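Side-chain contacts in N-(5'-phosphoribosyl)anthranilate isomerase (Pyrococcus furiosus, PDB 4AAJ), which catalyses the conversion of N-(5-phospho-beta-D-ribosyl)anthranilate to 1-(2-carboxyphenylamino)-1-deoxy-D-ribulose 5-phosphate, the third of five steps from chorismate to tryptophan: residues R137-I142 / A171-V176; F122-I127 / R165-V170; E83-I88 / D108-E113. One frame throughout, in Å; residues are numbered along the deposited sequence.

Overall arrangement
The protein is a monomeric TIM barrel: eight parallel strands closed into a ring, with helices packed round the outside. Interaction 3 comes first along the chain and is complete before the other two begin; it joins helices 81-91 and 104-114, which flank strand 95-98. Interactions 1 and 2 share helix 165-173 and their segments alternate along the chain. Their centres lie about 9 Å apart and they touch directly, for instance through L138 and V124. Interaction 3 sits well away from both, its centre about 24 Å from that of interaction 1 and about 28 Å from that of interaction 2. Successive parts of the barrel wall are thus joined mainly by apolar side chains.

Interaction 1: R137-I142 / A171-V176; sequences RLLSEI and ARKIPV
In the outer helical layer of the TIM barrel, L139 and I142 of helix 131-144 pack against K173 and I174, in the passage from helix 165-173 to strand 176-179. The two methyls of L139 divide the work. CD1 lies 3.7 Å from K173 CG, the leucine crossing the lysine at about a right angle; CD2 passes beside I174, 3.9 Å from its CG1 and nearly as close to its CG2, the two side chains sliding past each other in opposite directions. One turn further on, I142 meets I174 tip to tip, with CD1 of I142 3.6 Å from CD1 of I174. That isoleucine holds CG1 between its backbone N and carbonyl carbon (chi1 59°), which turns the CG1 branch, with CD1 at its end, toward I142 and leaves CG2 beside L139. An alternating strand-helix order underlies the pairing: helices 131-144 and 165-173 are joined through strand 149-153, on whose V150 both I142 and I174 rest. Lysine suits the outer margin because its CB and CG make the nearest contacts, while a bend at chi2 (-98°) turns the end of the chain away. Cutting L139 back to an alanine would probably open a gap beside K173 and I174 and leave the lysine's aliphatic stem without its apolar neighbour. On other flanks of helix 131-144, R137, S140 and E141 pair among themselves. S140 OG donates to R137 O at 2.9 Å, tilted 32° from the carbonyl plane, and the amide of E141 reaches that oxygen from the same face. R137 NH2 also forms a long salt bridge, 3.5 Å, with E141 OE1 one turn away.

Interaction 2: F122-I127 / R165-V170; sequences FRVPTI and RVSSLV
V124, just beyond the end of strand 117-123, faces V166 and S167 in the first turn of helix 165-173. The apolar contacts are loose. V124 CG1 is 4.5 Å from V166 CG1, and the ring carbon CD of P125 is 4.4 Å from the other methyl, V166 CG2, so the two branches of one valine serve two successive residues of the loop. Branched and cyclic side chains suit such a place, since their shapes are largely fixed close to the backbone. A second kind of contact is polar against apolar: S167 OG lies 3.8 Å from V124 CG2 and equally near V124 CG1, sitting astride the fork of the valine. With chi1 at -62°, V124 presents both methyls to the hydroxyl. Serine is small enough to let the helix come close, and both V124 and S167 also touch L152 of strand 149-153, the strand next to 117-123 in the barrel. The loop itself is held by backbone hydrogen bonds of V124 with D153 and of T126 with D163. Across the contact itself the forces are van der Waals, so shape rather than charge fits the loop to the helix.

Interaction 3: E83-I88 / D108-E113; sequences EWAMAI and DTLKKE
L110 of helix 104-114 reaches across to W84, A85 and I88 of helix 81-91. From CB, which starts toward the neighbouring helix, the chain continues to CG, set anti to the carbonyl carbon and beside the backbone N (chi1 -64°), with the two methyls making the nearest contacts. CD1 comes 3.6 Å from W84 CB and 4.0 Å from W84 CG, at the root of the indole; the two side chains cross at about a right angle. CD2 is shared more widely. It lies 3.9 Å from the backbone N of A85 and also nears W84 CB and A85 CB. I88 CD1 is 4.2 Å from the same methyl, CD2 of L110. With F81, which L110 also touches, these residues follow the spacing i, i+3, i+4, i+7, so the leucine is a knob in a hole of the facing helix. A85 is small enough for CD2 to approach its backbone, whereas I88 supplies a longer arm to close the hole. The short helical segments run in broadly the same direction, their axes 10.8 Å apart and crossing at -32°, as befits neighbouring helices of a TIM barrel. Beneath them, strand 95-98 offers I96 to W84, I88 and L110 alike. The indole leads away from L110, and its NE1 is hydrogen-bonded to M78 O. On another flank of helix 104-114, K112 NZ and D108 OD2 make a long salt bridge of 3.5 Å. The four residues that touch are all apolar and buried, so cohesion here rests on apolar fit and the exclusion of water.

Interaction 1: R137-I142 / A171-V176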
# COMPACT_ATOMS: atom_id res chain seq x y z
N ARG A 137 -8.91 -3.02 -19.00
CA ARG A 137 -8.76 -1.57 -19.04
C ARG A 137 -7.76 -1.06 -17.99
O ARG A 137 -6.91 -0.22 -18.28
CB ARG A 137 -10.11 -0.88 -18.81
CG ARG A 137 -10.04 0.63 -18.95
CD ARG A 137 -10.95 1.32 -17.96
NE ARG A 137 -10.33 2.53 -17.43
CZ ARG A 137 -10.95 3.45 -16.69
NH1 ARG A 137 -12.23 3.32 -16.37
NH2 ARG A 137 -10.27 4.52 -16.27
N LEU A 138 -7.90 -1.54 -16.76
CA LEU A 138 -6.96 -1.17 -15.70
C LEU A 138 -5.55 -1.65 -16.02
O LEU A 138 -4.57 -0.96 -15.72
CB LEU A 138 -7.42 -1.70 -14.34
CG LEU A 138 -6.75 -1.15 -13.07
CD1 LEU A 138 -7.16 0.29 -12.80
CD2 LEU A 138 -7.14 -2.04 -11.90
N LEU A 139 -5.45 -2.83 -16.65
CA LEU A 139 -4.15 -3.39 -17.06
C LEU A 139 -3.39 -2.53 -18.07
O LEU A 139 -2.16 -2.41 -17.98
CB LEU A 139 -4.30 -4.83 -17.56
CG LEU A 139 -4.49 -5.92 -16.50
CD1 LEU A 139 -5.04 -7.19 -17.13
CD2 LEU A 139 -3.21 -6.22 -15.73
N SER A 140 -4.09 -1.92 -19.02
CA SER A 140 -3.44 -0.99 -19.96
C SER A 140 -3.08 0.31 -19.26
O SER A 140 -2.09 0.95 -19.60
CB SER A 140 -4.32 -0.73 -21.19
OG SER A 140 -5.61 -0.28 -20.82
N GLU A 141 -3.90 0.69 -18.27
CA GLU A 141 -3.64 1.86 -17.42
C GLU A 141 -2.38 1.63 -16.58
O GLU A 141 -1.58 2.55 -16.39
CB GLU A 141 -4.86 2.09 -16.53
CG GLU A 141 -4.92 3.42 -15.78
CD GLU A 141 -6.15 3.51 -14.89
OE1 GLU A 141 -7.24 3.07 -15.32
OE2 GLU A 141 -6.02 4.01 -13.75
N ILE A 142 -2.20 0.40 -16.11
CA ILE A 142 -1.04 -0.04 -15.33
C ILE A 142 0.25 -0.09 -16.18
O ILE A 142 1.29 0.43 -15.77
CB ILE A 142 -1.32 -1.41 -14.64
CG1 ILE A 142 -2.31 -1.21 -13.48
CG2 ILE A 142 -0.05 -2.09 -14.16
CD1 ILE A 142 -2.98 -2.49 -13.00
N ALA A 171 -5.08 -9.52 -10.76
CA ALA A 171 -4.12 -10.28 -9.94
C ALA A 171 -3.56 -11.51 -10.68
O ALA A 171 -2.42 -11.91 -10.46
CB ALA A 171 -4.74 -10.67 -8.61
N ARG A 172 -4.38 -12.09 -11.55
CA ARG A 172 -3.97 -13.22 -12.39
C ARG A 172 -2.91 -12.84 -13.42
O ARG A 172 -2.03 -13.64 -13.75
CB ARG A 172 -5.17 -13.87 -13.06
CG ARG A 172 -5.95 -14.81 -12.14
CD ARG A 172 -7.06 -15.52 -12.90
NE ARG A 172 -6.53 -16.51 -13.84
CZ ARG A 172 -7.16 -16.94 -14.93
NH1 ARG A 172 -8.36 -16.47 -15.23
NH2 ARG A 172 -6.59 -17.85 -15.71
N LYS A 173 -2.99 -11.61 -13.92
CA LYS A 173 -2.07 -11.12 -14.95
C LYS A 173 -0.78 -10.54 -14.37
O LYS A 173 0.29 -10.70 -14.96
CB LYS A 173 -2.76 -10.08 -15.84
CG LYS A 173 -3.75 -10.65 -16.85
CD LYS A 173 -3.12 -10.81 -18.23
CE LYS A 173 -4.12 -11.36 -19.23
NZ LYS A 173 -3.47 -11.68 -20.54
N ILE A 174 -0.88 -9.84 -13.23
CA ILE A 174 0.28 -9.12 -12.67
C ILE A 174 0.32 -9.24 -11.14
O ILE A 174 -0.72 -9.44 -10.52
CB ILE A 174 0.29 -7.63 -13.09
CG1 ILE A 174 -0.99 -6.93 -12.61
CG2 ILE A 174 0.43 -7.48 -14.60
CD1 ILE A 174 -0.88 -5.43 -12.57
N PRO A 175 1.52 -9.13 -10.52
CA PRO A 175 1.54 -9.13 -9.06
C PRO A 175 0.82 -7.89 -8.55
O PRO A 175 1.08 -6.80 -9.04
CB PRO A 175 3.04 -9.00 -8.72
CG PRO A 175 3.75 -9.42 -9.97
CD PRO A 175 2.87 -8.94 -11.08
N VAL A 176 -0.11 -8.07 -7.62
CA VAL A 176 -0.79 -6.94 -6.99
C VAL A 176 -0.90 -7.10 -5.48
O VAL A 176 -0.94 -8.21 -4.96
CB VAL A 176 -2.23 -6.69 -7.54
CG1 VAL A 176 -2.23 -6.48 -9.05
CG2 VAL A 176 -3.17 -7.81 -7.15

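Interaction 2: F122-I127 / R165-V170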
# COMPACT_ATOMS: atom_id res chain seq x y z
N PHE A 122 -4.01 1.98 -7.74
CA PHE A 122 -5.02 2.10 -8.78
C PHE A 122 -6.38 1.77 -8.18
O PHE A 122 -6.53 0.77 -7.46
CB PHE A 122 -4.70 1.17 -9.97
CG PHE A 122 -3.44 1.54 -10.72
CD1 PHE A 122 -2.20 1.05 -10.31
CD2 PHE A 122 -3.50 2.35 -11.85
CE1 PHE A 122 -1.04 1.36 -11.01
CE2 PHE A 122 -2.34 2.67 -12.55
CZ PHE A 122 -1.11 2.18 -12.13
N ARG A 123 -7.37 2.61 -8.46
CA ARG A 123 -8.72 2.36 -7.99
C ARG A 123 -9.39 1.28 -8.85
O ARG A 123 -9.33 1.31 -10.08
CB ARG A 123 -9.55 3.66 -7.98
CG ARG A 123 -11.04 3.47 -7.71
CD ARG A 123 -11.32 3.00 -6.29
NE ARG A 123 -11.67 4.11 -5.39
CZ ARG A 123 -11.60 4.04 -4.06
NH1 ARG A 123 -11.19 2.93 -3.46
NH2 ARG A 123 -11.94 5.10 -3.33
N VAL A 124 -10.00 0.31 -8.18
CA VAL A 124 -10.90 -0.63 -8.86
C VAL A 124 -12.34 -0.19 -8.57
O VAL A 124 -12.62 0.40 -7.52
CB VAL A 124 -10.67 -2.11 -8.45
CG1 VAL A 124 -9.26 -2.57 -8.82
CG2 VAL A 124 -10.93 -2.33 -6.96
N PRO A 125 -13.26 -0.47 -9.51
CA PRO A 125 -14.68 -0.14 -9.34
C PRO A 125 -15.32 -0.77 -8.09
O PRO A 125 -14.98 -1.89 -7.71
CB PRO A 125 -15.33 -0.72 -10.60
CG PRO A 125 -14.25 -0.75 -11.62
CD PRO A 125 -12.98 -1.01 -10.86
N THR A 126 -16.23 -0.04 -7.44
CA THR A 126 -17.05 -0.61 -6.37
C THR A 126 -17.98 -1.68 -6.95
O THR A 126 -18.14 -2.76 -6.37
CB THR A 126 -17.88 0.48 -5.65
OG1 THR A 126 -17.01 1.55 -5.25
CG2 THR A 126 -18.58 -0.08 -4.42
N ILE A 127 -18.58 -1.37 -8.09
CA ILE A 127 -19.35 -2.35 -8.87
C ILE A 127 -18.91 -2.34 -10.34
O ILE A 127 -18.48 -1.31 -10.86
CB ILE A 127 -20.88 -2.14 -8.74
CG1 ILE A 127 -21.27 -0.69 -9.04
CG2 ILE A 127 -21.38 -2.58 -7.37
CD1 ILE A 127 -21.67 -0.45 -10.48
N ARG A 165 -14.23 -9.15 -8.40
CA ARG A 165 -14.03 -9.81 -9.68
C ARG A 165 -12.97 -9.14 -10.55
O ARG A 165 -12.16 -9.83 -11.17
CB ARG A 165 -15.36 -9.93 -10.44
CG ARG A 165 -16.27 -11.05 -9.94
CD ARG A 165 -15.64 -12.42 -10.17
NE ARG A 165 -15.42 -12.69 -11.59
CZ ARG A 165 -14.46 -13.48 -12.07
NH1 ARG A 165 -13.60 -14.09 -11.25
NH2 ARG A 165 -14.35 -13.67 -13.38
N VAL A 166 -12.98 -7.81 -10.61
CA VAL A 166 -11.97 -7.08 -11.38
C VAL A 166 -10.60 -7.39 -10.77
O VAL A 166 -9.66 -7.76 -11.50
CB VAL A 166 -12.21 -5.56 -11.39
CG1 VAL A 166 -11.12 -4.85 -12.20
CG2 VAL A 166 -13.58 -5.23 -11.97
N SER A 167 -10.51 -7.28 -9.44
CA SER A 167 -9.26 -7.54 -8.71
C SER A 167 -8.69 -8.93 -8.99
O SER A 167 -7.50 -9.06 -9.27
CB SER A 167 -9.44 -7.29 -7.21
OG SER A 167 -9.58 -5.90 -6.96
N SER A 168 -9.55 -9.95 -8.94
CA SER A 168 -9.21 -11.34 -9.27
C SER A 168 -8.46 -11.49 -10.59
O SER A 168 -7.47 -12.21 -10.67
CB SER A 168 -10.47 -12.20 -9.33
OG SER A 168 -10.82 -12.69 -8.04
N LEU A 169 -8.95 -10.79 -11.61
CA LEU A 169 -8.44 -10.91 -12.98
C LEU A 169 -7.19 -10.08 -13.24
O LEU A 169 -6.33 -10.47 -14.05
CB LEU A 169 -9.54 -10.56 -13.97
CG LEU A 169 -10.79 -11.43 -13.90
CD1 LEU A 169 -11.94 -10.74 -14.62
CD2 LEU A 169 -10.55 -12.83 -14.46
N VAL A 170 -7.08 -8.93 -12.57
CA VAL A 170 -5.84 -8.16 -12.62
C VAL A 170 -4.74 -8.95 -11.91
O VAL A 170 -3.63 -9.07 -12.43
CB VAL A 170 -5.98 -6.74 -12.01
CG1 VAL A 170 -4.68 -5.96 -12.16
CG2 VAL A 170 -7.11 -5.96 -12.68

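Interaction 3: E83-I88 / D108-E113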
# COMPACT_ATOMS: atom_id res chain seq x y z
N GLU A 83 7.66 17.80 -5.39
CA GLU A 83 7.26 17.60 -4.00
C GLU A 83 7.60 16.18 -3.53
O GLU A 83 7.97 16.01 -2.38
CB GLU A 83 5.80 17.97 -3.69
CG GLU A 83 4.75 17.35 -4.57
CD GLU A 83 3.33 17.85 -4.27
OE1 GLU A 83 3.13 18.48 -3.21
OE2 GLU A 83 2.43 17.61 -5.10
N TRP A 84 7.47 15.19 -4.41
CA TRP A 84 7.96 13.83 -4.12
C TRP A 84 9.44 13.79 -3.82
O TRP A 84 9.86 13.23 -2.80
CB TRP A 84 7.61 12.88 -5.25
CG TRP A 84 6.27 12.24 -5.05
CD1 TRP A 84 5.10 12.46 -5.78
CD2 TRP A 84 5.92 11.26 -4.03
NE1 TRP A 84 4.08 11.69 -5.29
CE2 TRP A 84 4.50 10.94 -4.23
CE3 TRP A 84 6.62 10.62 -3.00
CZ2 TRP A 84 3.83 10.03 -3.43
CZ3 TRP A 84 5.93 9.69 -2.21
CH2 TRP A 84 4.58 9.41 -2.41
N ALA A 85 10.24 14.41 -4.69
CA ALA A 85 11.69 14.47 -4.53
C ALA A 85 12.04 15.04 -3.17
O ALA A 85 12.82 14.47 -2.41
CB ALA A 85 12.32 15.30 -5.64
N MET A 86 11.44 16.18 -2.84
CA MET A 86 11.72 16.82 -1.57
C MET A 86 11.28 15.99 -0.37
O MET A 86 11.96 15.96 0.64
CB MET A 86 11.12 18.24 -1.53
CG MET A 86 11.79 19.20 -2.51
SD MET A 86 13.58 19.06 -2.67
CE MET A 86 14.16 19.63 -1.07
N ALA A 87 10.14 15.29 -0.48
CA ALA A 87 9.69 14.44 0.61
C ALA A 87 10.65 13.27 0.84
O ALA A 87 10.92 12.90 1.98
CB ALA A 87 8.28 13.91 0.34
N ILE A 88 11.14 12.69 -0.24
CA ILE A 88 12.08 11.57 -0.18
C ILE A 88 13.38 12.03 0.50
O ILE A 88 13.85 11.38 1.44
CB ILE A 88 12.34 10.98 -1.58
CG1 ILE A 88 11.07 10.32 -2.13
CG2 ILE A 88 13.48 9.95 -1.56
CD1 ILE A 88 11.12 10.04 -3.62
N ASP A 108 9.06 7.45 -13.22
CA ASP A 108 10.29 6.93 -13.80
C ASP A 108 11.51 7.72 -13.34
O ASP A 108 12.55 7.12 -13.01
CB ASP A 108 10.21 6.89 -15.32
CG ASP A 108 11.22 5.93 -15.93
OD1 ASP A 108 11.42 4.83 -15.37
OD2 ASP A 108 11.82 6.29 -16.97
N THR A 109 11.40 9.04 -13.31
CA THR A 109 12.51 9.90 -12.88
C THR A 109 12.83 9.77 -11.38
O THR A 109 13.99 9.81 -10.99
CB THR A 109 12.28 11.38 -13.28
OG1 THR A 109 11.96 11.44 -14.68
CG2 THR A 109 13.52 12.21 -13.01
N LEU A 110 11.80 9.61 -10.55
CA LEU A 110 12.02 9.34 -9.13
C LEU A 110 12.81 8.04 -8.91
O LEU A 110 13.70 8.00 -8.07
CB LEU A 110 10.70 9.30 -8.34
CG LEU A 110 9.89 10.59 -8.26
CD1 LEU A 110 8.54 10.28 -7.63
CD2 LEU A 110 10.61 11.68 -7.49
N LYS A 111 12.49 7.00 -9.68
CA LYS A 111 13.23 5.73 -9.60
C LYS A 111 14.70 5.90 -9.95
O LYS A 111 15.56 5.41 -9.24
CB LYS A 111 12.60 4.67 -10.51
CG LYS A 111 11.31 4.09 -9.98
CD LYS A 111 10.63 3.14 -10.96
CE LYS A 111 11.51 1.97 -11.37
NZ LYS A 111 11.93 1.08 -10.25
N LYS A 112 14.98 6.62 -11.04
CA LYS A 112 16.36 6.78 -11.52
C LYS A 112 17.18 7.64 -10.57
O LYS A 112 18.25 7.23 -10.13
CB LYS A 112 16.39 7.35 -12.94
CG LYS A 112 15.63 6.54 -13.98
CD LYS A 112 16.05 5.08 -14.00
CE LYS A 112 15.07 4.22 -14.80
NZ LYS A 112 14.90 4.71 -16.20
N GLU A 113 16.66 8.82 -10.25
CA GLU A 113 17.38 9.78 -9.41
C GLU A 113 17.57 9.30 -7.98
O GLU A 113 18.62 9.52 -7.39
CB GLU A 113 16.66 11.14 -9.43
CG GLU A 113 17.32 12.23 -8.59
CD GLU A 113 16.76 13.62 -8.83
OE1 GLU A 113 15.82 13.76 -9.64
OE2 GLU A 113 17.26 14.57 -8.21